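Local coordinates for protein polyketide biosynthesis enoyl-CoA isomerase PksI (Bacillus subtilis, PDB 4Q1K) that catalyses decarboxylation of a carrier-tethered 3-methylglutaconyl group to a 3-methylcrotonyl group during synthesis of the antibiotic bacillaene, at residues Val25-Ile28 and Ile34-Val37; Glu51-Leu56 and Thr101-Tyr106. The protein carries 1 engineered substitution. All coordinates share one frame; numbering follows the deposited sequence.

Interaction 1 of 2, residues Val25-Ile28 and Ile34-Val37; sequences VELI and IIQV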
loop_
_atom_site.group_PDB
_atom_site.type_symbol
_atom_site.label_atom_id
_atom_site.label_comp_id
_atom_site.label_asym_id
_atom_site.label_seq_id
_atom_site.Cartn_x
_atom_site.Cartn_y
_atom_site.Cartn_z
ATOM N N VAL B 25 -9.032 2.722 33.657
ATOM C CA VAL B 25 -7.979 3.394 32.819
ATOM C C VAL B 25 -7.045 4.127 33.777
ATOM O O VAL B 25 -7.505 4.857 34.665
ATOM C CB VAL B 25 -8.529 4.297 31.712
ATOM C CG1 VAL B 25 -7.477 5.215 31.092
ATOM C CG2 VAL B 25 -9.302 3.537 30.641
ATOM N N GLU B 26 -5.727 3.962 33.622
ATOM C CA GLU B 26 -4.771 4.727 34.469
ATOM C C GLU B 26 -4.089 5.750 33.528
ATOM O O GLU B 26 -3.594 5.340 32.422
ATOM C CB GLU B 26 -3.727 3.772 35.043
ATOM C CG GLU B 26 -2.654 4.379 35.983
ATOM C CD GLU B 26 -1.394 3.473 36.079
ATOM O OE1 GLU B 26 -0.747 3.156 35.026
ATOM O OE2 GLU B 26 -1.016 3.071 37.204
ATOM N N LEU B 27 -4.068 7.048 33.890
ATOM C CA LEU B 27 -3.224 8.031 33.159
ATOM C C LEU B 27 -1.959 8.263 33.922
ATOM O O LEU B 27 -2.007 8.585 35.134
ATOM C CB LEU B 27 -3.857 9.426 33.067
ATOM C CG LEU B 27 -5.129 9.630 32.319
ATOM C CD1 LEU B 27 -5.698 11.054 32.423
ATOM C CD2 LEU B 27 -4.939 9.181 30.910
ATOM N N ILE B 28 -0.830 8.180 33.229
ATOM C CA ILE B 28 0.442 8.540 33.795
ATOM C C ILE B 28 1.093 9.578 32.877
ATOM O O ILE B 28 1.282 9.326 31.694
ATOM C CB ILE B 28 1.400 7.325 33.901
ATOM C CG1 ILE B 28 0.890 6.270 34.864
ATOM C CG2 ILE B 28 2.739 7.815 34.451
ATOM C CD1 ILE B 28 1.880 5.114 35.050
ATOM N N ILE B 34 4.411 13.866 27.647
ATOM C CA ILE B 34 3.972 12.546 27.162
ATOM C C ILE B 34 3.001 11.993 28.199
ATOM O O ILE B 34 3.371 11.872 29.426
ATOM C CB ILE B 34 5.178 11.562 27.166
ATOM C CG1 ILE B 34 6.275 12.198 26.275
ATOM C CG2 ILE B 34 4.713 10.171 26.622
ATOM C CD1 ILE B 34 7.543 11.326 26.126
ATOM N N ILE B 35 1.840 11.564 27.703
ATOM C CA ILE B 35 0.778 11.040 28.570
ATOM C C ILE B 35 0.535 9.589 28.104
ATOM O O ILE B 35 0.359 9.345 26.903
ATOM C CB ILE B 35 -0.500 11.925 28.463
ATOM C CG1 ILE B 35 -1.602 11.536 29.452
ATOM C CG2 ILE B 35 -1.039 12.018 27.025
ATOM C CD1 ILE B 35 -1.164 11.588 30.867
ATOM N N GLN B 36 0.512 8.702 29.063
ATOM C CA GLN B 36 0.208 7.279 28.833
ATOM C C GLN B 36 -1.197 6.969 29.296
ATOM O O GLN B 36 -1.593 7.318 30.435
ATOM C CB GLN B 36 1.270 6.389 29.476
ATOM C CG GLN B 36 0.992 4.876 29.348
ATOM C CD GLN B 36 2.113 4.123 30.053
ATOM O OE1 GLN B 36 3.200 4.058 29.530
ATOM N NE2 GLN B 36 1.894 3.695 31.255
ATOM N N VAL B 37 -1.982 6.396 28.373
ATOM C CA VAL B 37 -3.366 5.933 28.673
ATOM C C VAL B 37 -3.325 4.392 28.771
ATOM O O VAL B 37 -3.160 3.731 27.771
ATOM C CB VAL B 37 -4.381 6.403 27.614
ATOM C CG1 VAL B 37 -5.832 5.897 27.899
ATOM C CG2 VAL B 37 -4.397 7.951 27.539
HETATM O O HOH W 1 -0.683 4.810 32.665
#
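L27 holds CG beside its own backbone N (chi1 -64°) and V37 places CG2 in the same relation to its N, and these torsions bring L27 CD2 to 3.6 Å from V37 CG2. The two side chains run alongside each other, pointing the same way from one face of the sheet. V37 uses its other branch differently: CG1 lies 3.7 Å from V25 CG1, the two valines crossing at a slant. On that face too, the chain of I35 bends at chi2 (58°), laying CD1 against the backbone of the facing strand, 3.4 Å from I28 O.

The contact joins the two arms of a beta hairpin through one pair of each antiparallel kind. Strands 25-31 and 34-39 are these arms, at the margin of the mixed sheet of the crotonase fold, with 25-31 outermost in the chain and 34-39 joined on its other side to strand 71-75. L27 and V37 form a non-hydrogen-bonded pair; I28 and Q36, next along, form a hydrogen-bonded one, with I28 N giving to Q36 O at 3.0 Å and Q36 N to I28 O at 2.8 Å. Q36 O also receives the CA-H of L27, at 3.3 Å from CA.

The face carrying L27 and V37 is overlaid by helix 50-65, where L27 packs on A59 and Y62. On the face of I28 and Q36 the contact is partly polar. The side chain of Q36, extended alongside I28, offers NE2 to a water 3.1 Å away. That water is placed to donate to either E26 OE1 or E26 O, with more acceptors about it than protons. E26 O and Q36 O, both acceptors, do not pair, and E26 also has a backbone hydrogen bond with K38.

Interaction 2 of 2, residues Glu51-Leu56 and Thr101-Tyr106; sequences ELTDDL and TDDNLY
T53 projects from helix 50-65 between D103 and L105, a case of one helical side chain received by two residues of an irregular loop. In this crotonase fold the helix follows the N-terminal hairpin, whereas the loop lies between helices 87-94 and 108-111. The backbone is extended at D103 and N104, which turns D103 and L105 toward the helix and N104 away from it.

Van der Waals contacts carry the meeting. In T53, OG1 sits beside the backbone N (chi1 -66°), which leaves CG2 anti to that N and directed at D103. The methyl comes over the flat face of the D103 carboxylate: CG2 is 3.7 Å from D103 CG and equidistant, slightly farther, from OD1 and OD2. L105 comes in at about a right angle to T53 and divides its two methyls. L105 CD2 approaches the helix backbone, 3.7 Å from T53 O, and L105 CD1 lies on the side of the hydroxyl. Both methyls also flank the threonine methyl, L105 CD1 at 3.9 Å and L105 CD2 at 4.0 Å from T53 CG2. One turn further on, L56 adds an apolar pair, its CB 4.2 Å from L105 CD2. L56 reaches back to V37 and M39 of the hairpin as well, and L105 also packs on F48, just ahead of the helix.

Hydrogen bonding at the T53 hydroxyl is directed elsewhere. T53 OG1 is bonded to S49 O, the residue four positions earlier, just before the helix begins. The hydroxyl oxygen is thus tied to the start of its own helix while it is touched from the loop, where L105 CD1 rests 3.4 Å from T53 OG1.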
loop_
_atom_site.group_PDB
_atom_site.type_symbol
_atom_site.label_atom_id
_atom_site.label_comp_id
_atom_site.label_asym_id
_atom_site.label_seq_id
_atom_site.Cartn_x
_atom_site.Cartn_y
_atom_site.Cartn_z
ATOM N N GLU B 51 -17.550 0.356 31.883
ATOM C CA GLU B 51 -16.554 1.108 32.690
ATOM C C GLU B 51 -15.375 1.545 31.766
ATOM O O GLU B 51 -14.893 2.714 31.824
ATOM C CB GLU B 51 -16.031 0.264 33.829
ATOM C CG GLU B 51 -17.078 0.030 34.960
ATOM C CD GLU B 51 -18.067 -1.118 34.640
ATOM O OE1 GLU B 51 -17.844 -1.998 33.715
ATOM O OE2 GLU B 51 -19.149 -1.140 35.304
ATOM N N LEU B 52 -14.919 0.599 30.954
ATOM C CA LEU B 52 -13.772 0.883 30.055
ATOM C C LEU B 52 -14.197 1.919 29.071
ATOM O O LEU B 52 -13.435 2.831 28.744
ATOM C CB LEU B 52 -13.211 -0.397 29.357
ATOM C CG LEU B 52 -11.938 -0.101 28.504
ATOM C CD1 LEU B 52 -10.773 0.434 29.363
ATOM C CD2 LEU B 52 -11.479 -1.397 27.807
ATOM N N THR B 53 -15.403 1.790 28.560
ATOM C CA THR B 53 -15.924 2.746 27.582
ATOM C C THR B 53 -15.955 4.173 28.193
ATOM O O THR B 53 -15.398 5.143 27.608
ATOM C CB THR B 53 -17.357 2.310 27.163
ATOM O OG1 THR B 53 -17.243 1.068 26.458
ATOM C CG2 THR B 53 -18.028 3.388 26.266
ATOM N N ASP B 54 -16.588 4.331 29.364
ATOM C CA ASP B 54 -16.632 5.645 30.022
ATOM C C ASP B 54 -15.215 6.177 30.367
ATOM O O ASP B 54 -14.941 7.369 30.175
ATOM C CB ASP B 54 -17.387 5.588 31.365
ATOM C CG ASP B 54 -18.876 5.217 31.242
ATOM O OD1 ASP B 54 -19.456 5.388 30.152
ATOM O OD2 ASP B 54 -19.444 4.778 32.297
ATOM N N ASP B 55 -14.348 5.328 30.930
ATOM C CA ASP B 55 -13.010 5.764 31.361
ATOM C C ASP B 55 -12.123 6.130 30.143
ATOM O O ASP B 55 -11.352 7.087 30.236
ATOM C CB ASP B 55 -12.295 4.716 32.232
ATOM C CG ASP B 55 -12.815 4.668 33.656
ATOM O OD1 ASP B 55 -13.837 5.373 33.950
ATOM O OD2 ASP B 55 -12.189 3.919 34.461
ATOM N N LEU B 56 -12.252 5.414 29.016
ATOM C CA LEU B 56 -11.513 5.852 27.828
ATOM C C LEU B 56 -11.932 7.219 27.313
ATOM O O LEU B 56 -11.084 8.017 26.880
ATOM C CB LEU B 56 -11.601 4.835 26.689
ATOM C CG LEU B 56 -10.619 3.708 26.817
ATOM C CD1 LEU B 56 -11.083 2.604 25.845
ATOM C CD2 LEU B 56 -9.177 4.173 26.516
ATOM N N THR B 101 -22.220 2.803 16.801
ATOM C CA THR B 101 -21.941 4.230 16.897
ATOM C C THR B 101 -22.454 4.859 18.226
ATOM O O THR B 101 -22.138 6.018 18.454
ATOM C CB THR B 101 -22.557 5.011 15.721
ATOM O OG1 THR B 101 -23.911 4.590 15.571
ATOM C CG2 THR B 101 -21.869 4.719 14.449
ATOM N N ASP B 102 -23.141 4.111 19.108
ATOM C CA ASP B 102 -23.733 4.679 20.326
ATOM C C ASP B 102 -22.681 5.303 21.234
ATOM O O ASP B 102 -22.865 6.395 21.783
ATOM C CB ASP B 102 -24.605 3.670 21.084
ATOM C CG ASP B 102 -25.962 3.438 20.396
ATOM O OD1 ASP B 102 -26.349 4.176 19.462
ATOM O OD2 ASP B 102 -26.635 2.498 20.780
ATOM N N ASP B 103 -21.557 4.624 21.378
ATOM C CA ASP B 103 -20.476 5.162 22.161
ATOM C C ASP B 103 -19.388 5.095 21.141
ATOM O O ASP B 103 -19.232 4.077 20.497
ATOM C CB ASP B 103 -20.151 4.219 23.336
ATOM C CG ASP B 103 -21.109 4.408 24.522
ATOM O OD1 ASP B 103 -21.218 5.539 25.060
ATOM O OD2 ASP B 103 -21.751 3.419 24.913
ATOM N N ASN B 104 -18.702 6.184 20.888
ATOM C CA ASN B 104 -17.699 6.074 19.862
ATOM C C ASN B 104 -16.331 5.895 20.547
ATOM O O ASN B 104 -15.851 6.798 21.214
ATOM C CB ASN B 104 -17.720 7.266 18.913
ATOM C CG ASN B 104 -16.512 7.291 18.023
ATOM O OD1 ASN B 104 -15.620 6.425 18.145
ATOM N ND2 ASN B 104 -16.438 8.278 17.162
ATOM N N LEU B 105 -15.765 4.703 20.465
ATOM C CA LEU B 105 -14.449 4.487 20.978
ATOM C C LEU B 105 -13.536 4.311 19.761
ATOM O O LEU B 105 -12.345 4.484 19.870
ATOM C CB LEU B 105 -14.382 3.238 21.858
ATOM C CG LEU B 105 -15.371 3.215 23.028
ATOM C CD1 LEU B 105 -15.499 1.833 23.680
ATOM C CD2 LEU B 105 -14.849 4.252 24.023
ATOM N N TYR B 106 -14.092 3.968 18.597
ATOM C CA TYR B 106 -13.208 3.603 17.460
ATOM C C TYR B 106 -12.330 4.756 17.018
ATOM O O TYR B 106 -11.197 4.534 16.611
ATOM C CB TYR B 106 -14.000 3.103 16.226
ATOM C CG TYR B 106 -15.184 3.944 15.838
ATOM C CD1 TYR B 106 -16.436 3.703 16.429
ATOM C CD2 TYR B 106 -15.079 4.923 14.831
ATOM C CE1 TYR B 106 -17.533 4.451 16.087
ATOM C CE2 TYR B 106 -16.169 5.682 14.495
ATOM C CZ TYR B 106 -17.399 5.411 15.138
ATOM O OH TYR B 106 -18.506 6.145 14.842
#

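Overall arrangement
The two contacts show how successive elements of a fold pack on one shared helix. Both segments of interaction 1 precede those of interaction 2 in the chain, and the centres of the two contacts lie 16 Å apart. Strand 34-39 leads on to helix 50-65, and the two contacts touch there: V25 packs on L52, and V37 on L56. The helix therefore has the hairpin on one flank and the loop 101-106 on another. That loop in turn meets helix 220-252, where T101 and Y106 pack on I242; the same helix bears the active-site H249. Both contacts lie away from that residue, and neither is touched by another subunit of the homotrimer.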